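Local coordinates for aspartate--tRNA(Asp/Asn) ligase (Sulfolobus tokodaii, PDB 1WYD), which probably attaches aspartate to both tRNA(Asp) and tRNA(Asn), first activating the amino acid with ATP and then transferring it to the acceptor end of the tRNA, at residues 130-135 / 262-267; 248-253 / 406-411. One frame throughout, in Å; residues are numbered along the deposited sequence.

Interaction 1 (130-135 / 262-267)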
# COMPACT_ATOMS: atom_id res chain seq x y z
N MET B 130 15.86 -1.63 -15.56
CA MET B 130 14.67 -1.04 -14.96
C MET B 130 13.82 -2.15 -14.36
O MET B 130 13.32 -2.03 -13.23
CB MET B 130 13.87 -0.23 -15.98
CG MET B 130 14.51 1.09 -16.31
SD MET B 130 14.85 2.06 -14.79
CE MET B 130 16.53 2.87 -15.29
N GLN B 131 13.65 -3.20 -15.14
CA GLN B 131 13.00 -4.41 -14.64
C GLN B 131 13.53 -4.85 -13.28
O GLN B 131 12.74 -5.15 -12.39
CB GLN B 131 13.10 -5.55 -15.68
CG GLN B 131 12.13 -5.33 -16.78
CD GLN B 131 11.63 -6.58 -17.46
OE1 GLN B 131 11.56 -6.62 -18.69
NE2 GLN B 131 11.24 -7.58 -16.69
N ALA B 132 14.85 -4.78 -13.10
CA ALA B 132 15.49 -5.15 -11.81
C ALA B 132 15.10 -4.19 -10.69
O ALA B 132 14.91 -4.59 -9.53
CB ALA B 132 17.00 -5.20 -11.96
N VAL B 133 14.96 -2.91 -11.04
CA VAL B 133 14.52 -1.90 -10.08
C VAL B 133 13.11 -2.20 -9.63
O VAL B 133 12.80 -2.16 -8.46
CB VAL B 133 14.65 -0.47 -10.68
CG1 VAL B 133 14.25 0.59 -9.66
CG2 VAL B 133 16.08 -0.25 -11.12
N ILE B 134 12.25 -2.54 -10.58
CA ILE B 134 10.84 -2.74 -10.31
C ILE B 134 10.70 -3.95 -9.38
O ILE B 134 9.94 -3.95 -8.42
CB ILE B 134 10.11 -2.96 -11.67
CG1 ILE B 134 10.13 -1.65 -12.47
CG2 ILE B 134 8.73 -3.54 -11.43
CD1 ILE B 134 9.45 -1.73 -13.86
N LYS B 135 11.48 -4.97 -9.68
CA LYS B 135 11.52 -6.18 -8.85
C LYS B 135 12.02 -5.96 -7.43
O LYS B 135 11.43 -6.48 -6.49
CB LYS B 135 12.28 -7.29 -9.57
CG LYS B 135 11.43 -7.92 -10.65
CD LYS B 135 12.11 -9.09 -11.39
CE LYS B 135 13.06 -8.63 -12.45
NZ LYS B 135 13.49 -9.77 -13.35
N LYS B 262 22.95 -8.34 -9.64
CA LYS B 262 23.92 -8.72 -10.66
C LYS B 262 23.73 -7.82 -11.90
O LYS B 262 24.65 -7.13 -12.30
CB LYS B 262 23.78 -10.21 -10.97
CG LYS B 262 25.01 -10.88 -11.53
CD LYS B 262 24.66 -12.01 -12.53
CE LYS B 262 25.89 -12.40 -13.39
NZ LYS B 262 25.64 -13.47 -14.41
N ILE B 263 22.52 -7.80 -12.46
CA ILE B 263 22.20 -6.87 -13.56
C ILE B 263 22.55 -5.41 -13.25
O ILE B 263 22.94 -4.66 -14.15
CB ILE B 263 20.71 -7.00 -13.92
CG1 ILE B 263 20.47 -8.32 -14.67
CG2 ILE B 263 20.19 -5.75 -14.70
CD1 ILE B 263 19.16 -8.96 -14.32
N LEU B 264 22.46 -5.03 -11.98
CA LEU B 264 22.73 -3.66 -11.54
C LEU B 264 24.20 -3.32 -11.16
O LEU B 264 24.53 -2.15 -10.90
CB LEU B 264 21.80 -3.34 -10.35
CG LEU B 264 20.31 -3.19 -10.67
CD1 LEU B 264 19.44 -3.30 -9.38
CD2 LEU B 264 20.03 -1.90 -11.45
N ASN B 265 25.06 -4.34 -11.11
CA ASN B 265 26.44 -4.19 -10.64
C ASN B 265 26.52 -3.51 -9.29
O ASN B 265 27.27 -2.55 -9.09
CB ASN B 265 27.27 -3.43 -11.66
CG ASN B 265 27.20 -4.04 -13.00
OD1 ASN B 265 27.92 -5.00 -13.29
ND2 ASN B 265 26.32 -3.53 -13.84
N TYR B 266 25.74 -3.99 -8.34
CA TYR B 266 25.53 -3.22 -7.12
C TYR B 266 25.41 -4.15 -5.92
O TYR B 266 24.87 -5.25 -6.02
CB TYR B 266 24.30 -2.27 -7.26
CG TYR B 266 24.14 -1.34 -6.08
CD1 TYR B 266 24.97 -0.23 -5.92
CD2 TYR B 266 23.20 -1.61 -5.09
CE1 TYR B 266 24.87 0.59 -4.82
CE2 TYR B 266 23.06 -0.80 -3.98
CZ TYR B 266 23.88 0.30 -3.84
OH TYR B 266 23.74 1.10 -2.71
N GLU B 267 25.93 -3.68 -4.79
CA GLU B 267 25.90 -4.41 -3.53
C GLU B 267 25.41 -3.42 -2.50
O GLU B 267 26.10 -2.44 -2.22
CB GLU B 267 27.31 -4.88 -3.20
CG GLU B 267 27.51 -5.49 -1.80
CD GLU B 267 27.01 -6.94 -1.71
OE1 GLU B 267 26.43 -7.45 -2.72
OE2 GLU B 267 27.20 -7.58 -0.62
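Ala-132, in the second turn of helix 128-150, and Ile-263, in the last turn of helix 258-264, bring the two backbones to their nearest approach, 7.1 Å between their CA atoms. So close an approach is consistent with the small side chain of Ala-132. Ala-132 CB points toward the short helix and meets two side chains, the CG2 branch of Ile-263 at 4.2 Å and the CD1 methyl of Leu-264 at 4.0 Å. Leu-264 carries most of its own side of the contact. Its CG stands anti to the carbonyl carbon (chi1 -70°), which sends the fork of the side chain out to the long helix: CD1 lies against Ala-132, and CD2 reaches Val-133 CG2 at a looser 4.3 Å. No hydrogen bond crosses between the segments; their contact is wholly apolar and partly buried. Both helices belong to the class II synthetase catalytic domain, and helix 128-150 also packs against the second subunit of the homodimer, where Ile-134 meets Ile-154 of that subunit. The short helix ends immediately after the contact in a Schellman motif, with Asn-265 at positive phi (51°) and its N bonded back to Lys-262 O at 3.1 Å. This reversal carries the chain away from helix 128-150, and the hydroxyl of Tyr-266 then shares a hydrogen bond with Tyr-348 OH. Lys-135, partly exposed, makes a long, weak ion pair with Glu-260 of the short helix.

Interaction 2 (248-253 / 406-411); sequences NIVKTI and VMLTGI
A single leucine set against one side of a helix makes this buried, apolar contact in the class II synthetase catalytic domain, where helix 235-256 packs on the end of helix 401-409. Strand 394-400 of the domain's mixed sheet and the helix that follows it form motif 3 of the class II synthetases, with the G-x-G-x-x-R signature; Gly-400 to Arg-403 belong to the predicted ATP site. Leu-408 is the residue inserted. A chi1 of -54° sets its CG beside the backbone N and holds both methyls against the long helix, crossing each of three partners at about a right angle. Ile-249 CG2 sits in the fork, 3.7 Å from Leu-408 CD1 and 3.8 Å from CD2. CD2 also meets Val-250 CG1 at 3.8 Å and Ile-253 CG1 at 3.9 Å. Away from the leucine, Thr-252 turns to helix 128-150, packing on Lys-142 and Ala-143. Its OG1 bonds to Asn-248 O at 2.7 Å, and its own N reaches the same oxygen from the opposite face of the carbonyl plane. Helix 401-409 gives way at Gly-410, whose phi is positive (90°), and Ile-411 N donates to Thr-409 OG1 at 3.2 Å in an ST turn.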
# COMPACT_ATOMS: atom_id res chain seq x y z
N ASN B 248 16.43 -6.51 7.49
CA ASN B 248 15.70 -7.56 6.79
C ASN B 248 15.52 -7.24 5.30
O ASN B 248 15.46 -8.16 4.45
CB ASN B 248 14.37 -7.82 7.49
CG ASN B 248 13.62 -8.98 6.92
OD1 ASN B 248 14.12 -10.11 6.93
ND2 ASN B 248 12.37 -8.74 6.46
N ILE B 249 15.45 -5.93 5.01
CA ILE B 249 15.34 -5.42 3.66
C ILE B 249 16.60 -5.78 2.88
O ILE B 249 16.53 -6.50 1.91
CB ILE B 249 15.05 -3.86 3.65
CG1 ILE B 249 13.61 -3.59 4.08
CG2 ILE B 249 15.22 -3.30 2.27
CD1 ILE B 249 13.27 -2.16 4.26
N VAL B 250 17.75 -5.28 3.30
CA VAL B 250 18.98 -5.58 2.56
C VAL B 250 19.26 -7.08 2.47
O VAL B 250 19.66 -7.61 1.40
CB VAL B 250 20.18 -4.81 3.10
CG1 VAL B 250 19.91 -3.29 3.10
CG2 VAL B 250 20.49 -5.25 4.49
N LYS B 251 18.96 -7.80 3.55
CA LYS B 251 19.08 -9.26 3.54
C LYS B 251 18.17 -9.90 2.49
O LYS B 251 18.58 -10.83 1.80
CB LYS B 251 18.79 -9.85 4.93
CG LYS B 251 19.20 -11.30 5.11
CD LYS B 251 18.61 -11.87 6.41
CE LYS B 251 19.19 -13.25 6.75
NZ LYS B 251 18.10 -14.20 7.16
N THR B 252 16.94 -9.42 2.36
CA THR B 252 16.05 -9.98 1.33
C THR B 252 16.54 -9.68 -0.09
O THR B 252 16.46 -10.54 -0.99
CB THR B 252 14.61 -9.49 1.54
OG1 THR B 252 14.15 -9.85 2.86
CG2 THR B 252 13.66 -10.21 0.61
N ILE B 253 17.04 -8.46 -0.31
CA ILE B 253 17.51 -8.08 -1.62
C ILE B 253 18.70 -8.99 -1.94
O ILE B 253 18.73 -9.60 -3.00
CB ILE B 253 17.92 -6.59 -1.68
CG1 ILE B 253 16.82 -5.66 -1.15
CG2 ILE B 253 18.34 -6.21 -3.10
CD1 ILE B 253 15.39 -5.91 -1.71
N VAL B 406 17.69 4.06 -3.66
CA VAL B 406 19.07 4.44 -3.96
C VAL B 406 20.05 3.56 -3.18
O VAL B 406 21.05 3.08 -3.73
CB VAL B 406 19.35 5.89 -3.57
CG1 VAL B 406 20.83 6.22 -3.74
CG2 VAL B 406 18.48 6.85 -4.39
N MET B 407 19.75 3.35 -1.90
CA MET B 407 20.55 2.47 -1.06
C MET B 407 20.46 1.00 -1.53
O MET B 407 21.36 0.20 -1.31
CB MET B 407 20.11 2.68 0.42
CG MET B 407 20.70 1.70 1.40
SD MET B 407 19.88 1.78 3.01
CE MET B 407 21.31 1.29 3.97
N LEU B 408 19.37 0.64 -2.19
CA LEU B 408 19.22 -0.74 -2.63
C LEU B 408 19.58 -1.05 -4.08
O LEU B 408 19.52 -2.21 -4.49
CB LEU B 408 17.81 -1.27 -2.34
CG LEU B 408 17.28 -1.16 -0.91
CD1 LEU B 408 15.84 -1.55 -0.98
CD2 LEU B 408 18.06 -2.14 0.01
N THR B 409 19.96 -0.04 -4.86
CA THR B 409 20.22 -0.28 -6.29
C THR B 409 21.46 0.42 -6.80
O THR B 409 22.06 0.01 -7.79
CB THR B 409 19.03 0.22 -7.12
OG1 THR B 409 18.80 1.60 -6.80
CG2 THR B 409 17.77 -0.50 -6.70
N GLY B 410 21.84 1.52 -6.14
CA GLY B 410 22.91 2.35 -6.65
C GLY B 410 22.44 3.47 -7.57
O GLY B 410 23.24 4.41 -7.85
N ILE B 411 21.19 3.41 -8.05
CA ILE B 411 20.71 4.48 -8.95
C ILE B 411 20.66 5.81 -8.24
O ILE B 411 20.02 5.96 -7.19
CB ILE B 411 19.35 4.14 -9.63
CG1 ILE B 411 19.53 3.00 -10.60
CG2 ILE B 411 18.79 5.36 -10.38
CD1 ILE B 411 18.36 2.10 -10.62

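How the interactions relate
Interactions 1 and 2 show how a few helices can be tied together by contacts that interlock along the chain. Their segments alternate in the order 130-135, 248-253, 262-267 and 406-411, and their centres lie 10 Å apart within the catalytic domain. Helix 235-256 of interaction 2 is followed directly by helix 258-264 of interaction 1, which links the two contacts through the chain. They also touch: Tyr-266 OH probably hydrogen-bonds to Met-407 O at 2.9 Å, and Ile-411, just past helix 401-409, packs on Val-133. Packing is thus continuous from the end of the motif 3 helix to helix 128-150, which touches the second subunit.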